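Dihydrophenazinedicarboxylate synthase (Burkholderia, PDB 4HMW) catalyses several FMN-dependent oxidations by molecular oxygen in the terminal steps of core phenazine antibiotic biosynthesis. Local coordinates at residues I31-R36 against R197-E202; R132-H137 against E161-G166. All coordinates share one frame; numbering follows the deposited sequence.

Contact 1: residues I31-R36 against R197-E202; sequences ITLLKR and RRLRYE. With FMN (flavin mononucleotide), chain C.
With CG anti to the backbone N in both residues (chi1 -175° in Leu33, 180° in Leu199), each leucine extends its branch into the interface between helix 30-43 and strand 197-204, where the two methyl ends meet. Leu33 CD2 lies 3.9 Å from Leu199 CD2, and the side chains cross at a slant rather than running alongside one another. The same Leu33 CD2 reaches the ring of Tyr201, coming in obliquely, with CE1 at 4.3 Å. One methyl thus serves both strand residues, and the joint is small: 83 Å² in all, without a hydrogen bond across it, yet all three residues are buried. The phenol has its polar partner beyond the contact, the carbonyl of Pro27, which ties the ring to the chain just ahead of the helix.

Alternation along the strand sends Arg198 to the other side from Leu199 and Tyr201. Bent at chi3, it directs its guanidinium to the FMN phosphate: NH2 donates to O2P at 2.9 Å with a nearly straight N-H...O angle of 168°, and O2P lies in the guanidinium plane. The ribityl O3' sits 4.0 Å above that plane, over its centre. Glu186 bridges to NE and probably offsets part of the positive charge, while NH1 is hydrogen-bonded to Gln214 O and to Ser146 OG of the second subunit. FMN bound by Arg198 and also hydrogen-bonded to Ser146, Lys88 and other residues of the second subunit marks the subunit-interface cofactor site of the pyridoxamine 5'-phosphate oxidase family.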
loop_
_atom_site.group_PDB
_atom_site.type_symbol
_atom_site.label_atom_id
_atom_site.label_comp_id
_atom_site.label_asym_id
_atom_site.label_seq_id
_atom_site.Cartn_x
_atom_site.Cartn_y
_atom_site.Cartn_z
ATOM N N ILE B 31 17.135 4.118 -8.156
ATOM C CA ILE B 31 16.620 3.058 -9.012
ATOM C C ILE B 31 17.597 1.886 -9.086
ATOM O O ILE B 31 17.183 0.725 -9.193
ATOM C CB ILE B 31 16.308 3.567 -10.419
ATOM C CG1 ILE B 31 15.182 4.603 -10.379
ATOM C CG2 ILE B 31 15.895 2.443 -11.290
ATOM C CD1 ILE B 31 13.839 4.065 -9.921
ATOM N N THR B 32 18.896 2.187 -9.004
ATOM C CA THR B 32 19.913 1.138 -8.999
ATOM C C THR B 32 19.668 0.185 -7.816
ATOM O O THR B 32 19.754 -1.032 -7.963
ATOM C CB THR B 32 21.330 1.742 -8.876
ATOM O OG1 THR B 32 21.584 2.598 -9.998
ATOM C CG2 THR B 32 22.407 0.671 -8.795
ATOM N N LEU B 33 19.346 0.750 -6.652
ATOM C CA LEU B 33 19.144 -0.042 -5.440
ATOM C C LEU B 33 17.805 -0.780 -5.518
ATOM O O LEU B 33 17.695 -1.929 -5.103
ATOM C CB LEU B 33 19.206 0.846 -4.191
ATOM C CG LEU B 33 19.125 0.147 -2.836
ATOM C CD1 LEU B 33 20.209 -0.899 -2.717
ATOM C CD2 LEU B 33 19.202 1.126 -1.651
ATOM N N LEU B 34 16.795 -0.120 -6.078
ATOM C CA LEU B 34 15.510 -0.781 -6.296
ATOM C C LEU B 34 15.676 -2.047 -7.122
ATOM O O LEU B 34 15.142 -3.096 -6.785
ATOM C CB LEU B 34 14.527 0.187 -6.965
ATOM C CG LEU B 34 13.194 -0.343 -7.485
ATOM C CD1 LEU B 34 12.394 -0.951 -6.361
ATOM C CD2 LEU B 34 12.423 0.822 -8.186
ATOM N N LYS B 35 16.420 -1.950 -8.210
ATOM C CA LYS B 35 16.638 -3.121 -9.042
ATOM C C LYS B 35 17.405 -4.216 -8.326
ATOM O O LYS B 35 17.131 -5.411 -8.530
ATOM C CB LYS B 35 17.322 -2.751 -10.347
ATOM C CG LYS B 35 16.463 -1.895 -11.272
ATOM C CD LYS B 35 17.184 -1.639 -12.618
ATOM C CE LYS B 35 16.323 -0.784 -13.498
ATOM N NZ LYS B 35 17.082 -0.242 -14.635
ATOM N N ARG B 36 18.381 -3.823 -7.510
ATOM C CA ARG B 36 19.168 -4.825 -6.789
ATOM C C ARG B 36 18.270 -5.568 -5.817
ATOM O O ARG B 36 18.318 -6.792 -5.714
ATOM C CB ARG B 36 20.315 -4.171 -6.019
ATOM C CG ARG B 36 21.514 -3.780 -6.853
ATOM C CD ARG B 36 22.654 -3.275 -5.950
ATOM N NE ARG B 36 23.576 -2.451 -6.717
ATOM C CZ ARG B 36 24.489 -1.655 -6.185
ATOM N NH1 ARG B 36 24.612 -1.587 -4.870
ATOM N NH2 ARG B 36 25.282 -0.929 -6.983
ATOM N N ARG B 197 16.886 -0.771 9.529
ATOM C CA ARG B 197 17.696 0.009 8.597
ATOM C C ARG B 197 16.766 0.807 7.722
ATOM O O ARG B 197 15.937 0.229 7.034
ATOM C CB ARG B 197 18.527 -0.912 7.687
ATOM C CG ARG B 197 19.761 -1.478 8.299
ATOM C CD ARG B 197 19.534 -2.626 9.264
ATOM N NE ARG B 197 18.753 -3.768 8.774
ATOM C CZ ARG B 197 19.220 -4.802 8.081
ATOM N NH1 ARG B 197 20.474 -4.851 7.663
ATOM N NH2 ARG B 197 18.393 -5.778 7.782
ATOM N N ARG B 198 16.925 2.124 7.738
ATOM C CA ARG B 198 16.056 3.036 6.985
ATOM C C ARG B 198 16.913 3.996 6.210
ATOM O O ARG B 198 17.652 4.764 6.787
ATOM C CB ARG B 198 15.158 3.839 7.920
ATOM C CG ARG B 198 14.208 2.992 8.794
ATOM C CD ARG B 198 13.226 3.899 9.504
ATOM N NE ARG B 198 12.350 4.577 8.552
ATOM C CZ ARG B 198 11.460 5.527 8.864
ATOM N NH1 ARG B 198 11.335 5.944 10.115
ATOM N NH2 ARG B 198 10.703 6.060 7.898
ATOM N N LEU B 199 16.829 3.926 4.882
ATOM C CA LEU B 199 17.607 4.779 4.004
ATOM C C LEU B 199 16.660 5.559 3.131
ATOM O O LEU B 199 15.917 4.993 2.310
ATOM C CB LEU B 199 18.525 3.911 3.116
ATOM C CG LEU B 199 19.404 4.680 2.124
ATOM C CD1 LEU B 199 20.468 5.528 2.826
ATOM C CD2 LEU B 199 20.067 3.678 1.170
ATOM N N ARG B 200 16.696 6.867 3.286
ATOM C CA ARG B 200 15.868 7.778 2.507
ATOM C C ARG B 200 16.669 8.489 1.425
ATOM O O ARG B 200 17.744 9.001 1.693
ATOM C CB ARG B 200 15.215 8.821 3.429
ATOM C CG ARG B 200 14.553 9.959 2.665
ATOM C CD ARG B 200 14.034 11.069 3.564
ATOM N NE ARG B 200 12.951 10.683 4.438
ATOM C CZ ARG B 200 12.624 11.344 5.559
ATOM N NH1 ARG B 200 13.347 12.394 5.963
ATOM N NH2 ARG B 200 11.593 10.936 6.305
ATOM N N TYR B 201 16.150 8.445 0.200
ATOM C CA TYR B 201 16.642 9.240 -0.927
ATOM C C TYR B 201 15.676 10.374 -1.232
ATOM O O TYR B 201 14.477 10.145 -1.367
ATOM C CB TYR B 201 16.702 8.432 -2.202
ATOM C CG TYR B 201 17.889 7.496 -2.360
ATOM C CD1 TYR B 201 17.918 6.261 -1.712
ATOM C CD2 TYR B 201 18.970 7.835 -3.176
ATOM C CE1 TYR B 201 18.982 5.392 -1.880
ATOM C CE2 TYR B 201 20.048 6.980 -3.335
ATOM C CZ TYR B 201 20.039 5.751 -2.681
ATOM O OH TYR B 201 21.060 4.863 -2.842
ATOM N N GLU B 202 16.198 11.584 -1.384
ATOM C CA GLU B 202 15.363 12.721 -1.792
ATOM C C GLU B 202 16.021 13.442 -2.950
ATOM O O GLU B 202 17.219 13.673 -2.920
ATOM C CB GLU B 202 15.191 13.734 -0.654
ATOM C CG GLU B 202 14.351 13.291 0.520
ATOM C CD GLU B 202 14.436 14.263 1.723
ATOM O OE1 GLU B 202 15.502 14.300 2.390
ATOM O OE2 GLU B 202 13.445 15.012 1.983
HETATM N N1 FMN C . 5.255 1.863 12.388
HETATM C C2 FMN C . 4.426 2.429 13.317
HETATM O O2 FMN C . 4.597 3.580 13.679
HETATM N N3 FMN C . 3.364 1.719 13.806
HETATM C C4 FMN C . 3.158 0.416 13.423
HETATM O O4 FMN C . 2.182 -0.200 13.897
HETATM C C4A FMN C . 4.013 -0.176 12.502
HETATM N N5 FMN C . 3.844 -1.498 12.127
HETATM C C5A FMN C . 4.706 -2.036 11.168
HETATM C C6 FMN C . 4.518 -3.341 10.768
HETATM C C7 FMN C . 5.331 -3.900 9.802
HETATM C C7M FMN C . 5.086 -5.313 9.406
HETATM C C8 FMN C . 6.373 -3.159 9.258
HETATM C C8M FMN C . 7.254 -3.734 8.199
HETATM C C9 FMN C . 6.564 -1.849 9.654
HETATM C C9A FMN C . 5.760 -1.293 10.642
HETATM N N10 FMN C . 5.946 0.043 11.087
HETATM C C10 FMN C . 5.072 0.569 12.004
HETATM C "C1'" FMN C . 7.030 0.935 10.599
HETATM C "C2'" FMN C . 6.552 1.805 9.434
HETATM O "O2'" FMN C . 6.450 1.049 8.218
HETATM C "C3'" FMN C . 7.469 3.004 9.189
HETATM O "O3'" FMN C . 8.773 2.517 8.955
HETATM C "C4'" FMN C . 7.434 3.999 10.365
HETATM O "O4'" FMN C . 6.154 3.972 10.970
HETATM C "C5'" FMN C . 7.869 5.392 9.938
HETATM O "O5'" FMN C . 7.075 5.844 8.861
HETATM P P FMN C . 7.073 7.378 8.419
HETATM O O1P FMN C . 6.297 8.167 9.457
HETATM O O2P FMN C . 8.534 7.851 8.365
HETATM O O3P FMN C . 6.362 7.404 7.110
#

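Contact 2: residues R132-H137 against E161-G166; sequences RSVPMH and ELLALG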
loop_
_atom_site.group_PDB
_atom_site.type_symbol
_atom_site.label_atom_id
_atom_site.label_comp_id
_atom_site.label_asym_id
_atom_site.label_seq_id
_atom_site.Cartn_x
_atom_site.Cartn_y
_atom_site.Cartn_z
ATOM N N ARG B 132 0.240 -8.343 -24.302
ATOM C CA ARG B 132 -0.754 -9.024 -23.477
ATOM C C ARG B 132 -1.507 -10.100 -24.271
ATOM O O ARG B 132 -1.508 -10.112 -25.504
ATOM C CB ARG B 132 -1.737 -8.007 -22.870
ATOM C CG ARG B 132 -1.086 -6.830 -22.111
ATOM C CD ARG B 132 -0.203 -7.283 -20.937
ATOM N NE ARG B 132 -0.985 -7.882 -19.852
ATOM C CZ ARG B 132 -1.492 -7.218 -18.806
ATOM N NH1 ARG B 132 -1.307 -5.905 -18.667
ATOM N NH2 ARG B 132 -2.188 -7.878 -17.884
ATOM N N SER B 133 -2.161 -10.997 -23.549
ATOM C CA SER B 133 -2.859 -12.114 -24.160
ATOM C C SER B 133 -4.187 -11.643 -24.734
ATOM O O SER B 133 -4.697 -10.579 -24.353
ATOM C CB SER B 133 -3.113 -13.196 -23.109
ATOM O OG SER B 133 -4.069 -12.752 -22.154
ATOM N N VAL B 134 -4.765 -12.436 -25.630
ATOM C CA VAL B 134 -6.050 -12.067 -26.208
ATOM C C VAL B 134 -7.161 -12.099 -25.153
ATOM O O VAL B 134 -8.030 -11.250 -25.156
ATOM C CB VAL B 134 -6.442 -12.936 -27.437
ATOM C CG1 VAL B 134 -7.819 -12.551 -27.927
ATOM C CG2 VAL B 134 -5.450 -12.765 -28.571
ATOM N N PRO B 135 -7.129 -13.064 -24.224
ATOM C CA PRO B 135 -8.144 -12.985 -23.154
ATOM C C PRO B 135 -8.059 -11.720 -22.309
ATOM O O PRO B 135 -9.096 -11.201 -21.873
ATOM C CB PRO B 135 -7.835 -14.210 -22.292
ATOM C CG PRO B 135 -7.198 -15.164 -23.220
ATOM C CD PRO B 135 -6.411 -14.345 -24.206
ATOM N N MET B 136 -6.843 -11.251 -22.042
ATOM C CA MET B 136 -6.672 -9.975 -21.357
ATOM C C MET B 136 -7.250 -8.847 -22.221
ATOM O O MET B 136 -7.952 -7.968 -21.704
ATOM C CB MET B 136 -5.188 -9.723 -21.022
ATOM C CG MET B 136 -4.931 -8.370 -20.369
ATOM S SD MET B 136 -4.932 -6.943 -21.528
ATOM C CE MET B 136 -4.468 -5.660 -20.371
ATOM N N HIS B 137 -6.962 -8.867 -23.522
ATOM C CA HIS B 137 -7.501 -7.846 -24.439
ATOM C C HIS B 137 -9.005 -7.819 -24.385
ATOM O O HIS B 137 -9.624 -6.766 -24.392
ATOM C CB HIS B 137 -7.141 -8.157 -25.892
ATOM C CG HIS B 137 -5.710 -7.913 -26.214
ATOM N ND1 HIS B 137 -5.132 -8.328 -27.394
ATOM C CD2 HIS B 137 -4.735 -7.299 -25.507
ATOM C CE1 HIS B 137 -3.858 -7.979 -27.399
ATOM N NE2 HIS B 137 -3.598 -7.343 -26.272
ATOM N N GLU B 161 -17.377 -12.901 -26.777
ATOM C CA GLU B 161 -17.590 -12.570 -28.197
ATOM C C GLU B 161 -16.335 -12.020 -28.846
ATOM O O GLU B 161 -16.012 -12.390 -29.987
ATOM C CB GLU B 161 -18.695 -11.527 -28.354
ATOM C CG GLU B 161 -20.104 -12.031 -28.055
ATOM C CD GLU B 161 -21.119 -10.893 -27.956
ATOM O OE1 GLU B 161 -20.711 -9.692 -27.943
ATOM O OE2 GLU B 161 -22.337 -11.207 -27.884
ATOM N N LEU B 162 -15.640 -11.116 -28.149
ATOM C CA LEU B 162 -14.435 -10.517 -28.709
ATOM C C LEU B 162 -13.369 -11.575 -28.932
ATOM O O LEU B 162 -12.683 -11.591 -29.968
ATOM C CB LEU B 162 -13.886 -9.431 -27.784
ATOM C CG LEU B 162 -14.722 -8.158 -27.749
ATOM C CD1 LEU B 162 -14.174 -7.233 -26.696
ATOM C CD2 LEU B 162 -14.757 -7.502 -29.125
ATOM N N LEU B 163 -13.227 -12.473 -27.977
ATOM C CA LEU B 163 -12.245 -13.539 -28.118
ATOM C C LEU B 163 -12.571 -14.471 -29.314
ATOM O O LEU B 163 -11.671 -14.938 -30.039
ATOM C CB LEU B 163 -12.174 -14.321 -26.801
ATOM C CG LEU B 163 -11.166 -15.450 -26.656
ATOM C CD1 LEU B 163 -9.750 -14.932 -26.681
ATOM C CD2 LEU B 163 -11.434 -16.172 -25.359
ATOM N N ALA B 164 -13.853 -14.741 -29.523
ATOM C CA ALA B 164 -14.270 -15.667 -30.565
ATOM C C ALA B 164 -14.113 -15.119 -31.999
ATOM O O ALA B 164 -14.033 -15.890 -32.959
ATOM C CB ALA B 164 -15.707 -16.086 -30.310
ATOM N N LEU B 165 -14.086 -13.802 -32.160
ATOM C CA LEU B 165 -13.944 -13.220 -33.493
ATOM C C LEU B 165 -12.667 -13.693 -34.163
ATOM O O LEU B 165 -12.668 -14.061 -35.343
ATOM C CB LEU B 165 -13.942 -11.684 -33.425
ATOM C CG LEU B 165 -15.262 -10.994 -33.067
ATOM C CD1 LEU B 165 -15.035 -9.497 -32.983
ATOM C CD2 LEU B 165 -16.371 -11.310 -34.077
ATOM N N GLY B 166 -11.572 -13.689 -33.408
ATOM C CA GLY B 166 -10.277 -14.068 -33.943
ATOM C C GLY B 166 -9.588 -12.966 -34.725
ATOM O O GLY B 166 -8.628 -13.201 -35.449
#
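Leu163 meets Val134 and Pro135 in an apolar contact without a hydrogen bond, and the flat groups lie behind this meeting, at the start of helix 134-142. The contact joins two consecutive helices, 134-142 and 152-165, connected by a loop and packed together at the surface. The imidazole of His137 carries the carbonyl O of Ser133 over one face, 3.4 Å above the ring plane and offset toward the rim; the ring also stacks with Trp129, whose carbonyl O is hydrogen-bonded to NE2. The guanidinium of Arg132, a residue that probably binds substrate, as in relatives, has Met136 CE above one face, 3.6 Å from its plane and again displaced toward the rim.

The first turn of helix 134-142 rests against the last turns of helix 152-165, and the closest CA atoms, those of Pro135 and Leu163, are 6.5 Å apart. In Leu163, CG anti to the backbone N (chi1 -177°) and a chi2 of 66° together bring CD1 to the other helix. CD1 approaches Val134 CG1 to 3.3 Å, shorter than usual carbon contact, and the exact value should be treated as doubtful. The same Leu163 CD1 meets Pro135 at N (4.0 Å) and CD (4.2 Å). Leu162 packs on Ala138 and Ser141. Arg194 of the second subunit packs on Ser133, Pro135 and Met136. Ser133 occupies the N-cap of helix 134-142, its OG accepting from Met136 N at 3.2 Å with an N-H...O angle of 159°.

Overall arrangement
Contacts 1 and 2 lie on opposite sides of the chain's centre, their own centres 39 Å apart and their nearest atoms about 19 Å apart. They share no helix or strand. In chain order, segment 31-36 comes first, then both halves of contact 2, then segment 197-202, so the segments of contact 1 bracket contact 2 in sequence. Contact 1 packs helix 30-43 onto the antiparallel sheet; contact 2 pairs two helices at the surface. Both touch the second subunit. Arg198 of contact 1 binds FMN, and contact 2 bears the probable substrate residue Arg132; so far apart, the two residues probably serve different active sites of the dimer.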